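Local structure of lysozyme, putative (Bacillus anthracis, 2WAG) at residues A[27-32]-A[192-197]; A[121-126]-A[156-161]; A[38-43]-A[211-216]. The protein probably hydrolyses the glycosidic bonds of bacterial cell-wall peptidoglycan, as a family GH25 lysozyme that is thought to retain anomeric configuration. All coordinates share one frame; numbering follows the deposited sequence. Where two conformers were deposited one is given.

How the interactions relate
Near the N terminus, helix 30-34 and strand 40-47 follow one another, and each starts a long loop. Interaction 1 closes the first by bringing 192-197, between strands 182-186 and 202-206, back to 27-32. Interaction 3 closes the second, bringing 211-216, at the end of helix 210-214, against 38-43. Because their segments alternate along the chain, these two loops cross; they also touch, W30 packing on A41 and I43. Interaction 2 joins helix 119-137 to the loop before strand 162-166 and is nested inside both. It lies across the chain's centre from interaction 1, their centres about 37 Å apart, and it touches neither of the others.

Interaction 1 of 3, residues A[27-32]-A[192-197]; sequences DIDWRE and SGYNGK
Y194 reaches across to helix 30-34 and is held at both ends by acids, its hydroxyl by D29 and its backbone by E32. The tight part is the phenol end: OD2 of D29 accepts from OH of Y194 at 2.6 Å with its anti lone pair, the one pointing away from OD1, and OD2 lies at the ring edge. OD1 of D29 accepts from N of E32 (3.1 Å) from above the carboxylate plane and also forms a salt bridge with NE of R31, whose hydrogen bond is weak. Aspartate suits this N-cap position because its short chain lets one oxygen cap the helix while the other takes the tyrosine. E32 bends at chi2 (67°), which lays its carboxylate against the CD1 and CE1 side of the ring, the two planes 64° apart. From there OE2 accepts from N of Y194 at 3.0 Å. OE2 also lies 3.4 Å from CA of G193, where a residue without a side chain avoids a clash. The solvent side is looser: a bound glycerol lies about 4 Å from the E32 side chain and hydrogen-bonds N of D29. An N-capped helix start is thus joined to a type I beta turn, G193 to G196, at the surface of a TIM-barrel-clan GH25 domain.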
ATOM      1  N   ASP A  27     -17.505  -5.285   3.113  1.00 13.87           N
ATOM      2  CA  ASP A  27     -18.292  -6.435   3.540  0.50 14.75           C
ATOM      3  C   ASP A  27     -17.563  -7.720   3.146  1.00 14.96           C
ATOM      4  O   ASP A  27     -17.415  -8.022   1.964  1.00 17.68           O
ATOM      5  CB  ASP A  27     -19.664  -6.365   2.855  0.50 15.73           C
ATOM      6  CG  ASP A  27     -20.683  -7.312   3.461  0.50 17.09           C
ATOM      7  OD1 ASP A  27     -20.385  -7.983   4.468  0.50 19.42           O
ATOM      8  OD2 ASP A  27     -21.811  -7.378   2.928  0.50 19.39           O
ATOM      9  N   ILE A  28     -17.120  -8.474   4.135  1.00 13.41           N
ATOM     10  CA  ILE A  28     -16.371  -9.684   3.872  0.50 13.17           C
ATOM     11  C   ILE A  28     -17.253 -10.910   3.986  1.00 13.15           C
ATOM     12  O   ILE A  28     -18.016 -11.058   4.945  1.00 13.37           O
ATOM     13  CB  ILE A  28     -15.211  -9.807   4.852  0.50 12.61           C
ATOM     14  CG1 ILE A  28     -14.204  -8.685   4.612  0.50 13.45           C
ATOM     15  CG2 ILE A  28     -14.558 -11.178   4.740  0.50 12.29           C
ATOM     16  CD1 ILE A  28     -13.354  -8.428   5.801  0.50 13.64           C
ATOM     17  N   ASP A  29     -17.154 -11.784   2.988  1.00 13.25           N
ATOM     18  CA  ASP A  29     -17.845 -13.055   3.013  1.00 13.43           C
ATOM     19  C   ASP A  29     -16.865 -14.048   3.642  1.00 12.20           C
ATOM     20  O   ASP A  29     -15.984 -14.593   2.969  1.00 12.03           O
ATOM     21  CB  ASP A  29     -18.209 -13.481   1.587  1.00 14.57           C
ATOM     22  CG  ASP A  29     -18.971 -14.800   1.540  1.00 17.92           C
ATOM     23  OD1 ASP A  29     -18.923 -15.579   2.507  1.00 19.09           O
ATOM     24  OD2 ASP A  29     -19.643 -15.055   0.512  1.00 23.63           O
ATOM     25  N   TRP A  30     -17.001 -14.257   4.945  1.00 11.30           N
ATOM     26  CA  TRP A  30     -16.029 -15.065   5.678  1.00 10.38           C
ATOM     27  C   TRP A  30     -16.066 -16.523   5.255  1.00 10.80           C
ATOM     28  O   TRP A  30     -15.026 -17.184   5.200  1.00 11.05           O
ATOM     29  CB  TRP A  30     -16.242 -14.915   7.196  1.00 11.18           C
ATOM     30  CG  TRP A  30     -15.812 -13.547   7.641  1.00 10.34           C
ATOM     31  CD1 TRP A  30     -16.593 -12.448   7.852  1.00 12.11           C
ATOM     32  CD2 TRP A  30     -14.463 -13.126   7.841  1.00 10.04           C
ATOM     33  NE1 TRP A  30     -15.801 -11.368   8.200  1.00 11.86           N
ATOM     34  CE2 TRP A  30     -14.491 -11.766   8.207  1.00 10.56           C
ATOM     35  CE3 TRP A  30     -13.231 -13.773   7.744  1.00 11.30           C
ATOM     36  CZ2 TRP A  30     -13.322 -11.040   8.471  1.00 10.57           C
ATOM     37  CZ3 TRP A  30     -12.075 -13.053   8.005  1.00 11.59           C
ATOM     38  CH2 TRP A  30     -12.126 -11.705   8.365  1.00 12.30           C
ATOM     39  N   ARG A  31     -17.248 -17.025   4.913  1.00 12.04           N
ATOM     40  CA  ARG A  31     -17.334 -18.402   4.441  0.50 12.21           C
ATOM     41  C   ARG A  31     -16.564 -18.586   3.128  1.00 11.88           C
ATOM     42  O   ARG A  31     -15.960 -19.632   2.890  1.00 11.63           O
ATOM     43  CB  ARG A  31     -18.793 -18.857   4.308  0.50 13.25           C
ATOM     44  CG  ARG A  31     -19.806 -17.743   4.043  0.50 16.78           C
ATOM     45  CD  ARG A  31     -20.304 -17.039   5.331  0.50 20.01           C
ATOM     46  NE  ARG A  31     -19.783 -15.681   5.487  0.50 19.41           N
ATOM     47  CZ  ARG A  31     -20.223 -14.782   6.377  1.00 19.32           C
ATOM     48  NH1 ARG A  31     -21.169 -15.101   7.256  1.00 26.77           N
ATOM     49  NH2 ARG A  31     -19.663 -13.585   6.432  1.00 17.99           N
ATOM     50  N   GLU A  32     -16.576 -17.566   2.278  1.00 11.42           N
ATOM     51  CA  GLU A  32     -15.840 -17.632   1.031  1.00 11.61           C
ATOM     52  C   GLU A  32     -14.331 -17.604   1.243  1.00 10.79           C
ATOM     53  O   GLU A  32     -13.576 -18.308   0.552  1.00 11.18           O
ATOM     54  CB  GLU A  32     -16.278 -16.525   0.079  1.00 13.41           C
ATOM     55  CG  GLU A  32     -15.894 -16.812  -1.362  1.00 16.37           C
ATOM     56  CD  GLU A  32     -16.628 -18.014  -1.984  1.00 20.16           C
ATOM     57  OE1 GLU A  32     -17.612 -18.520  -1.419  1.00 22.22           O
ATOM     58  OE2 GLU A  32     -16.198 -18.467  -3.063  1.00 25.53           O
ATOM     59  N   SER A 192      -9.779 -16.217  -5.431  1.00 14.98           N
ATOM     60  CA  SER A 192     -10.614 -17.027  -6.331  1.00 15.40           C
ATOM     61  C   SER A 192     -12.002 -17.155  -5.771  1.00 15.88           C
ATOM     62  O   SER A 192     -12.440 -16.324  -5.021  1.00 17.14           O
ATOM     63  CB  SER A 192      -9.969 -18.376  -6.638  1.00 15.69           C
ATOM     64  OG  SER A 192      -9.744 -19.210  -5.521  1.00 15.86           O
ATOM     65  N   GLY A 193     -12.730 -18.159  -6.187  1.00 15.50           N
ATOM     66  CA  GLY A 193     -14.111 -18.309  -5.767  1.00 17.96           C
ATOM     67  C   GLY A 193     -15.148 -17.351  -6.360  1.00 19.63           C
ATOM     68  O   GLY A 193     -14.894 -16.726  -7.295  1.00 18.18           O
ATOM     69  N   TYR A 194     -16.320 -17.308  -5.828  1.00 23.40           N
ATOM     70  CA  TYR A 194     -17.379 -16.613  -6.567  1.00 26.88           C
ATOM     71  C   TYR A 194     -17.275 -15.090  -6.743  1.00 28.37           C
ATOM     72  O   TYR A 194     -17.557 -14.586  -7.779  1.00 30.11           O
ATOM     73  CB  TYR A 194     -18.719 -16.964  -6.023  1.00 28.13           C
ATOM     74  CG  TYR A 194     -19.028 -16.115  -4.884  1.00 29.93           C
ATOM     75  CD1 TYR A 194     -18.932 -16.590  -3.618  1.00 31.33           C
ATOM     76  CD2 TYR A 194     -19.354 -14.796  -5.063  1.00 31.28           C
ATOM     77  CE1 TYR A 194     -19.201 -15.810  -2.555  1.00 32.06           C
ATOM     78  CE2 TYR A 194     -19.627 -13.999  -4.002  1.00 31.54           C
ATOM     79  CZ  TYR A 194     -19.551 -14.516  -2.738  1.00 32.67           C
ATOM     80  OH  TYR A 194     -19.802 -13.710  -1.650  1.00 33.40           O
ATOM     81  N   ASN A 195     -16.891 -14.344  -5.756  1.00 29.73           N
ATOM     82  CA  ASN A 195     -16.917 -12.926  -6.024  1.00 30.12           C
ATOM     83  C   ASN A 195     -15.553 -12.763  -6.397  1.00 29.47           C
ATOM     84  O   ASN A 195     -15.076 -11.742  -6.262  1.00 29.52           O
ATOM     85  N   GLY A 196     -14.845 -13.818  -6.759  1.00 28.55           N
ATOM     86  CA  GLY A 196     -13.396 -13.711  -6.822  1.00 27.60           C
ATOM     87  C   GLY A 196     -12.854 -12.628  -7.759  1.00 26.92           C
ATOM     88  O   GLY A 196     -13.277 -12.549  -8.888  1.00 27.50           O
ATOM     89  N   LYS A 197     -11.977 -11.779  -7.245  1.00 25.77           N
ATOM     90  CA  LYS A 197     -11.406 -10.696  -8.027  1.00 24.90           C
ATOM     91  C   LYS A 197     -10.142 -10.244  -7.330  1.00 23.34           C
ATOM     92  O   LYS A 197      -9.786 -10.746  -6.251  1.00 23.22           O
ATOM     93  CB  LYS A 197     -12.376  -9.514  -8.145  1.00 25.86           C
ATOM     94  CG  LYS A 197     -13.067  -9.135  -6.855  1.00 27.71           C
ATOM     95  CD  LYS A 197     -14.402  -8.484  -7.172  1.00 29.11           C
ATOM     96  CE  LYS A 197     -14.262  -6.984  -7.210  1.00 32.24           C
ATOM     97  NZ  LYS A 197     -14.527  -6.390  -5.867  1.00 34.28           N
TER

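Interaction 2 of 3, residues A[121-126]-A[156-161]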
ATOM      1  N   ASP A 121      10.026   6.633  24.432  1.00 13.11           N
ATOM      2  CA  ASP A 121       8.626   6.904  24.655  1.00 13.45           C
ATOM      3  C   ASP A 121       7.741   5.788  24.134  1.00 12.59           C
ATOM      4  O   ASP A 121       6.706   5.503  24.707  1.00 14.17           O
ATOM      5  CB  ASP A 121       8.236   8.244  24.031  1.00 14.51           C
ATOM      6  CG  ASP A 121       8.917   9.413  24.702  1.00 18.35           C
ATOM      7  OD1 ASP A 121       9.138   9.354  25.924  1.00 20.98           O
ATOM      8  OD2 ASP A 121       9.240  10.388  24.008  1.00 22.70           O
ATOM      9  N   VAL A 122       8.160   5.151  23.048  1.00 11.39           N
ATOM     10  CA  VAL A 122       7.423   4.004  22.557  1.00 10.76           C
ATOM     11  C   VAL A 122       7.590   2.821  23.525  1.00 10.21           C
ATOM     12  O   VAL A 122       6.618   2.175  23.867  1.00 10.66           O
ATOM     13  CB  VAL A 122       7.869   3.656  21.130  1.00 11.06           C
ATOM     14  CG1 VAL A 122       7.153   2.424  20.628  1.00 10.99           C
ATOM     15  CG2 VAL A 122       7.611   4.863  20.204  1.00 12.34           C
ATOM     16  N   THR A 123       8.808   2.565  23.983  1.00  9.70           N
ATOM     17  CA  THR A 123       9.009   1.467  24.928  1.00 10.17           C
ATOM     18  C   THR A 123       8.129   1.615  26.165  1.00  9.97           C
ATOM     19  O   THR A 123       7.539   0.659  26.630  1.00 10.24           O
ATOM     20  CB  THR A 123      10.482   1.348  25.312  1.00 10.61           C
ATOM     21  OG1 THR A 123      11.260   1.092  24.138  1.00 11.89           O
ATOM     22  CG2 THR A 123      10.698   0.220  26.341  1.00 11.51           C
ATOM     23  N   LYS A 124       8.034   2.834  26.705  1.00 10.06           N
ATOM     24  CA  LYS A 124       7.233   3.011  27.918  1.00 10.99           C
ATOM     25  C   LYS A 124       5.784   2.591  27.686  1.00 10.22           C
ATOM     26  O   LYS A 124       5.186   1.837  28.466  1.00 11.55           O
ATOM     27  CB  LYS A 124       7.215   4.484  28.384  1.00 12.29           C
ATOM     28  CG  LYS A 124       8.504   5.001  28.952  1.00 13.64           C
ATOM     29  CD  LYS A 124       8.304   6.460  29.418  1.00 20.23           C
ATOM     30  CE  LYS A 124       9.590   7.141  29.772  1.00 26.41           C
ATOM     31  NZ  LYS A 124       9.316   8.456  30.429  1.00 29.57           N
ATOM     32  N   GLU A 125       5.181   3.117  26.619  1.00 10.16           N
ATOM     33  CA  GLU A 125       3.756   2.948  26.444  1.00  9.79           C
ATOM     34  C   GLU A 125       3.418   1.567  25.882  1.00  9.67           C
ATOM     35  O   GLU A 125       2.458   0.928  26.308  1.00 10.04           O
ATOM     36  CB  GLU A 125       3.182   4.057  25.550  1.00 10.77           C
ATOM     37  CG  GLU A 125       3.502   5.473  26.051  1.00 12.36           C
ATOM     38  CD  GLU A 125       3.095   5.725  27.493  1.00 12.97           C
ATOM     39  OE1 GLU A 125       2.130   5.107  27.974  1.00 13.14           O
ATOM     40  OE2 GLU A 125       3.746   6.603  28.121  1.00 17.31           O
ATOM     41  N   LEU A 126       4.226   1.110  24.924  1.00  8.95           N
ATOM     42  CA  LEU A 126       3.970  -0.205  24.346  1.00  9.86           C
ATOM     43  C   LEU A 126       4.164  -1.307  25.414  1.00  8.67           C
ATOM     44  O   LEU A 126       3.433  -2.296  25.444  1.00  9.42           O
ATOM     45  CB  LEU A 126       4.883  -0.429  23.142  1.00 11.26           C
ATOM     46  CG  LEU A 126       4.646  -1.655  22.269  1.00 11.53           C
ATOM     47  CD1 LEU A 126       3.219  -1.658  21.753  1.00 12.01           C
ATOM     48  CD2 LEU A 126       5.611  -1.545  21.096  1.00 13.62           C
ATOM     49  N   ASP A 156      16.013  -5.512  18.731  1.00 11.10           N
ATOM     50  CA  ASP A 156      16.756  -5.593  20.000  1.00 12.15           C
ATOM     51  C   ASP A 156      15.849  -5.280  21.211  1.00 12.21           C
ATOM     52  O   ASP A 156      16.259  -4.593  22.163  1.00 14.20           O
ATOM     53  CB  ASP A 156      17.946  -4.614  19.987  1.00 13.85           C
ATOM     54  CG  ASP A 156      18.910  -4.874  18.853  1.00 15.71           C
ATOM     55  OD1 ASP A 156      19.238  -6.047  18.620  1.00 19.29           O
ATOM     56  OD2 ASP A 156      19.360  -3.883  18.224  1.00 19.35           O
ATOM     57  N   ALA A 157      14.623  -5.772  21.184  1.00 11.17           N
ATOM     58  CA  ALA A 157      13.655  -5.460  22.221  1.00 11.38           C
ATOM     59  C   ALA A 157      12.502  -6.452  22.176  1.00 10.87           C
ATOM     60  O   ALA A 157      12.455  -7.341  21.329  1.00 11.39           O
ATOM     61  CB  ALA A 157      13.168  -4.015  22.059  1.00 12.36           C
ATOM     62  N   TYR A 158      11.573  -6.298  23.111  1.00 10.45           N
ATOM     63  CA  TYR A 158      10.356  -7.109  23.178  1.00  9.82           C
ATOM     64  C   TYR A 158      10.584  -8.607  22.975  1.00  9.70           C
ATOM     65  O   TYR A 158       9.890  -9.253  22.195  1.00  9.83           O
ATOM     66  CB  TYR A 158       9.301  -6.597  22.188  1.00 10.36           C
ATOM     67  CG  TYR A 158       9.065  -5.121  22.376  1.00  9.36           C
ATOM     68  CD1 TYR A 158       8.275  -4.650  23.423  1.00 11.58           C
ATOM     69  CD2 TYR A 158       9.681  -4.187  21.557  1.00  9.91           C
ATOM     70  CE1 TYR A 158       8.083  -3.285  23.623  1.00 10.62           C
ATOM     71  CE2 TYR A 158       9.497  -2.810  21.741  1.00 11.18           C
ATOM     72  CZ  TYR A 158       8.681  -2.368  22.781  1.00 10.76           C
ATOM     73  OH  TYR A 158       8.467  -1.015  22.991  1.00 11.70           O
ATOM     74  N   PRO A 159      11.496  -9.199  23.753  1.00 10.22           N
ATOM     75  CA  PRO A 159      11.651 -10.649  23.655  1.00 10.47           C
ATOM     76  C   PRO A 159      10.415 -11.403  24.159  1.00 10.51           C
ATOM     77  O   PRO A 159      10.244 -12.570  23.815  1.00 11.80           O
ATOM     78  CB  PRO A 159      12.875 -10.945  24.540  1.00 11.24           C
ATOM     79  CG  PRO A 159      12.935  -9.792  25.492  1.00 11.34           C
ATOM     80  CD  PRO A 159      12.403  -8.592  24.739  1.00 10.51           C
ATOM     81  N   GLN A 160       9.544 -10.721  24.912  1.00 10.16           N
ATOM     82  CA  GLN A 160       8.337 -11.333  25.456  1.00 10.69           C
ATOM     83  C   GLN A 160       7.202 -11.416  24.443  1.00  9.93           C
ATOM     84  O   GLN A 160       6.133 -11.919  24.770  1.00 11.06           O
ATOM     85  CB  GLN A 160       7.843 -10.613  26.733  1.00 11.18           C
ATOM     86  CG  GLN A 160       7.257  -9.208  26.585  1.00 12.48           C
ATOM     87  CD  GLN A 160       8.281  -8.071  26.464  1.00 11.27           C
ATOM     88  OE1 GLN A 160       9.422  -8.267  26.045  1.00 12.14           O
ATOM     89  NE2 GLN A 160       7.862  -6.855  26.839  1.00 13.08           N
ATOM     90  N   CYS A 161       7.411 -10.931  23.225  1.00  9.29           N
ATOM     91  CA  CYS A 161       6.357 -10.948  22.188  1.00  8.51           C
ATOM     92  C   CYS A 161       6.751 -11.802  21.006  1.00  8.75           C
ATOM     93  O   CYS A 161       7.845 -12.055  20.840  1.00 10.49           O
ATOM     94  CB  CYS A 161       6.069  -9.529  21.651  1.00  8.87           C
ATOM     95  SG  CYS A 161       5.456  -8.382  22.997  1.00 10.33           S
TER
HETATM   96  O   HOH W   1      10.083   0.629  21.557  1.00 12.96           O
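Y158 drives its phenol into the flank of helix 119-137, where L126, T123 and V122 receive it. Its backbone takes a left-handed conformation (phi 45°), and CG stands anti to the carbonyl carbon, a combination that carries the long ring toward the helix. In L126, CG anti to the backbone N (chi1 -171°) together with a chi2 of 56° brings the CD2 methyl obliquely against the phenol end, 3.6 Å from CZ of Y158. A branched leucine suits this spot, since CB and CD2 both come near the hydroxyl oxygen while CG approaches CE1. T123 offers its backbone: its CA is 3.2 Å from OH of Y158. The OG1 of T123 stands 3.7 Å from that OH and is linked to it by water. This water is 2.7 Å from OH of Y158 and 2.9 Å from OG1 of T123, and it sits in the ring plane at the edge. The buried hydroxyl thus has a polar partner beside its apolar neighbours, and OG1 is also hydrogen-bonded to O of R119, one turn earlier. The contact joins a barrel helix to the loop leading into strand 162-166, beside the magnesium site to which A157 belongs, in a TIM-barrel-type GH25 domain.

Interaction 3 of 3, residues A[38-43]-A[211-216]; sequences MKFAFI and EEFENY
This is a buried, apolar contact between segment 38-43, which leads into barrel strand 40-47, and the C-terminal helix 210-214, made almost wholly by one phenylalanine, F213, set against K39 and F40. With CG anti to the backbone N (chi1 180°), the F213 side chain extends from the helix so that the far end of its ring reaches the strand segment. There the ring edge meets the backbone: CZ of F213 comes within 3.3 Å of O of K39, which lies near the plane of the ring. The carbonyl oxygen is probably a compatible neighbour, as aromatic C-H is slightly positive. The methylene CB of K39 packs at 3.7 Å from CZ of F213, while the rest of the lysine leads away from the helix, and NZ makes a weak hydrogen bond to OD1 of N37. Lysine serves well here, because its aliphatic base can line the contact and its charge need not enter it.

Strand 40-47 runs parallel to strands 17-21 and 69-75 in this TIM-barrel-clan fold, whereas 202-206 is antiparallel to its neighbours. F213 packs the late helix against this part of the barrel. CB of F40 lies in the plane of the F213 ring, at its edge, and CD2 of F40 is 3.5 Å from CE1 of F213. The ring centroids are 5.9 Å apart and the planes at 46°; neither ring lies over the other's face. F40 also makes an edge-to-face pair with F182, which links it to a further barrel strand. Beyond the rings, O of F213 and O of Y216 both accept from NH2 of R69, on the neighbouring strand.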
ATOM      1  N   MET A  38      -8.052 -20.109   3.719  1.00  8.53           N
ATOM      2  CA  MET A  38      -7.562 -19.147   4.712  1.00  8.77           C
ATOM      3  C   MET A  38      -7.784 -19.759   6.088  1.00  9.18           C
ATOM      4  O   MET A  38      -8.924 -20.081   6.461  1.00 10.97           O
ATOM      5  CB  MET A  38      -8.303 -17.824   4.602  1.00  9.10           C
ATOM      6  CG  MET A  38      -8.137 -17.155   3.241  1.00 10.89           C
ATOM      7  SD  MET A  38      -6.420 -16.678   2.911  1.00 12.17           S
ATOM      8  CE  MET A  38      -6.656 -15.982   1.277  1.00 15.14           C
ATOM      9  N   LYS A  39      -6.706 -19.919   6.850  1.00  8.39           N
ATOM     10  CA  LYS A  39      -6.783 -20.604   8.137  1.00  9.41           C
ATOM     11  C   LYS A  39      -6.950 -19.683   9.317  1.00  8.46           C
ATOM     12  O   LYS A  39      -7.279 -20.136  10.417  1.00  9.79           O
ATOM     13  CB  LYS A  39      -5.593 -21.537   8.337  1.00 10.57           C
ATOM     14  CG  LYS A  39      -5.734 -22.752   7.429  1.00 14.49           C
ATOM     15  CD  LYS A  39      -4.758 -23.822   7.753  1.00 18.00           C
ATOM     16  CE  LYS A  39      -4.877 -24.923   6.733  1.00 18.71           C
ATOM     17  NZ  LYS A  39      -6.144 -25.677   6.915  1.00 19.73           N
ATOM     18  N   PHE A  40      -6.697 -18.396   9.111  1.00  8.31           N
ATOM     19  CA  PHE A  40      -6.780 -17.442  10.211  1.00  8.37           C
ATOM     20  C   PHE A  40      -7.141 -16.071   9.699  1.00  8.14           C
ATOM     21  O   PHE A  40      -6.981 -15.762   8.510  1.00  8.62           O
ATOM     22  CB  PHE A  40      -5.485 -17.390  11.059  1.00  8.80           C
ATOM     23  CG  PHE A  40      -4.251 -16.898  10.317  1.00  8.11           C
ATOM     24  CD1 PHE A  40      -3.914 -15.555  10.302  1.00  9.14           C
ATOM     25  CD2 PHE A  40      -3.388 -17.804   9.714  1.00  8.61           C
ATOM     26  CE1 PHE A  40      -2.752 -15.112   9.634  1.00  9.37           C
ATOM     27  CE2 PHE A  40      -2.232 -17.393   9.056  1.00  8.38           C
ATOM     28  CZ  PHE A  40      -1.910 -16.031   9.012  1.00  8.88           C
ATOM     29  N   ALA A  41      -7.595 -15.244  10.622  1.00  8.41           N
ATOM     30  CA  ALA A  41      -7.896 -13.854  10.391  1.00  8.47           C
ATOM     31  C   ALA A  41      -7.506 -13.021  11.610  1.00  8.18           C
ATOM     32  O   ALA A  41      -7.784 -13.389  12.682  1.00  9.13           O
ATOM     33  CB  ALA A  41      -9.305 -13.665  10.035  1.00 10.08           C
ATOM     34  N   PHE A  42      -6.864 -11.904  11.373  1.00  7.55           N
ATOM     35  CA  PHE A  42      -6.717 -10.869  12.395  1.00  7.65           C
ATOM     36  C   PHE A  42      -7.553  -9.666  11.967  1.00  7.31           C
ATOM     37  O   PHE A  42      -7.380  -9.148  10.857  1.00  8.85           O
ATOM     38  CB  PHE A  42      -5.251 -10.473  12.568  1.00  7.13           C
ATOM     39  CG  PHE A  42      -4.415 -11.509  13.288  1.00  7.79           C
ATOM     40  CD1 PHE A  42      -4.539 -11.685  14.663  1.00  8.30           C
ATOM     41  CD2 PHE A  42      -3.525 -12.307  12.596  1.00  9.27           C
ATOM     42  CE1 PHE A  42      -3.769 -12.630  15.335  1.00  8.49           C
ATOM     43  CE2 PHE A  42      -2.747 -13.266  13.269  1.00  9.85           C
ATOM     44  CZ  PHE A  42      -2.881 -13.419  14.635  1.00  8.92           C
ATOM     45  N   ILE A  43      -8.473  -9.249  12.829  1.00  7.26           N
ATOM     46  CA  ILE A  43      -9.448  -8.240  12.500  1.00  8.03           C
ATOM     47  C   ILE A  43      -9.175  -6.982  13.298  1.00  7.35           C
ATOM     48  O   ILE A  43      -9.004  -7.046  14.513  1.00  7.41           O
ATOM     49  CB  ILE A  43     -10.862  -8.765  12.854  1.00  8.54           C
ATOM     50  CG1 ILE A  43     -11.173 -10.075  12.116  1.00 10.08           C
ATOM     51  CG2 ILE A  43     -11.939  -7.687  12.608  1.00  9.55           C
ATOM     52  CD1 ILE A  43     -12.371 -10.781  12.691  1.00 10.92           C
ATOM     53  N   GLU A 211      -0.056 -28.403  12.930  1.00 16.24           N
ATOM     54  CA  GLU A 211      -0.136 -28.762  14.337  1.00 16.79           C
ATOM     55  C   GLU A 211       0.332 -27.599  15.222  1.00 15.13           C
ATOM     56  O   GLU A 211      -0.333 -27.270  16.216  1.00 15.05           O
ATOM     57  CB  GLU A 211       0.662 -30.040  14.619  1.00 18.14           C
ATOM     58  CG  GLU A 211       0.665 -30.426  16.086  1.00 22.74           C
ATOM     59  CD  GLU A 211       1.310 -31.777  16.345  1.00 28.63           C
ATOM     60  OE1 GLU A 211       2.008 -32.289  15.448  1.00 31.65           O
ATOM     61  OE2 GLU A 211       1.122 -32.323  17.453  1.00 32.31           O
ATOM     62  N   GLU A 212       1.456 -26.981  14.854  1.00 13.31           N
ATOM     63  CA  GLU A 212       1.940 -25.795  15.570  1.00 12.63           C
ATOM     64  C   GLU A 212       0.883 -24.695  15.556  1.00 12.04           C
ATOM     65  O   GLU A 212       0.645 -24.028  16.557  1.00 12.75           O
ATOM     66  CB  GLU A 212       3.270 -25.310  14.979  1.00 12.55           C
ATOM     67  CG  GLU A 212       4.433 -26.279  15.253  1.00 14.11           C
ATOM     68  CD  GLU A 212       5.675 -26.012  14.435  1.00 15.24           C
ATOM     69  OE1 GLU A 212       5.581 -25.474  13.302  1.00 14.94           O
ATOM     70  OE2 GLU A 212       6.777 -26.380  14.907  1.00 19.89           O
ATOM     71  N   PHE A 213       0.258 -24.529  14.406  0.50 12.28           N
ATOM     72  CA  PHE A 213      -0.794 -23.559  14.242  0.50 12.83           C
ATOM     73  C   PHE A 213      -1.944 -23.817  15.217  0.50 12.81           C
ATOM     74  O   PHE A 213      -2.359 -22.920  15.954  0.50 12.86           O
ATOM     75  CB  PHE A 213      -1.260 -23.650  12.799  0.50 12.80           C
ATOM     76  CG  PHE A 213      -2.356 -22.712  12.454  0.50 14.43           C
ATOM     77  CD1 PHE A 213      -2.117 -21.355  12.344  0.50 16.36           C
ATOM     78  CD2 PHE A 213      -3.625 -23.193  12.200  0.50 15.66           C
ATOM     79  CE1 PHE A 213      -3.144 -20.483  12.002  0.50 17.26           C
ATOM     80  CE2 PHE A 213      -4.650 -22.339  11.865  0.50 16.60           C
ATOM     81  CZ  PHE A 213      -4.416 -20.975  11.766  0.50 17.70           C
ATOM     82  N   GLU A 214      -2.392 -25.064  15.275  1.00 12.81           N
ATOM     83  CA  GLU A 214      -3.538 -25.452  16.087  1.00 14.14           C
ATOM     84  C   GLU A 214      -3.269 -25.194  17.568  1.00 14.21           C
ATOM     85  O   GLU A 214      -4.178 -24.856  18.326  1.00 15.88           O
ATOM     86  CB  GLU A 214      -3.898 -26.918  15.850  1.00 15.39           C
ATOM     87  N   ASN A 215      -2.009 -25.347  17.968  1.00 13.93           N
ATOM     88  CA  ASN A 215      -1.597 -25.154  19.356  1.00 14.43           C
ATOM     89  C   ASN A 215      -1.099 -23.739  19.655  1.00 13.35           C
ATOM     90  O   ASN A 215      -0.718 -23.436  20.790  1.00 13.85           O
ATOM     91  CB  ASN A 215      -0.467 -26.132  19.684  1.00 15.24           C
ATOM     92  CG  ASN A 215      -0.940 -27.556  19.751  1.00 18.91           C
ATOM     93  OD1 ASN A 215      -2.075 -27.827  20.149  1.00 23.67           O
ATOM     94  ND2 ASN A 215      -0.079 -28.474  19.340  1.00 22.18           N
ATOM     95  N   TYR A 216      -1.099 -22.869  18.643  1.00 11.60           N
ATOM     96  CA  TYR A 216      -0.489 -21.547  18.801  1.00 11.39           C
ATOM     97  C   TYR A 216      -1.239 -20.685  19.819  1.00 11.40           C
ATOM     98  O   TYR A 216      -2.453 -20.510  19.719  1.00 11.48           O
ATOM     99  CB  TYR A 216      -0.406 -20.843  17.436  1.00 10.60           C
ATOM    100  CG  TYR A 216       0.302 -19.508  17.579  1.00 10.15           C
ATOM    101  CD1 TYR A 216       1.660 -19.448  17.873  1.00  9.66           C
ATOM    102  CD2 TYR A 216      -0.402 -18.313  17.455  1.00  9.97           C
ATOM    103  CE1 TYR A 216       2.307 -18.211  18.068  1.00 10.08           C
ATOM    104  CE2 TYR A 216       0.231 -17.078  17.631  1.00 10.41           C
ATOM    105  CZ  TYR A 216       1.573 -17.033  17.943  1.00  9.16           C
ATOM    106  OH  TYR A 216       2.182 -15.809  18.129  1.00 10.99           O
TER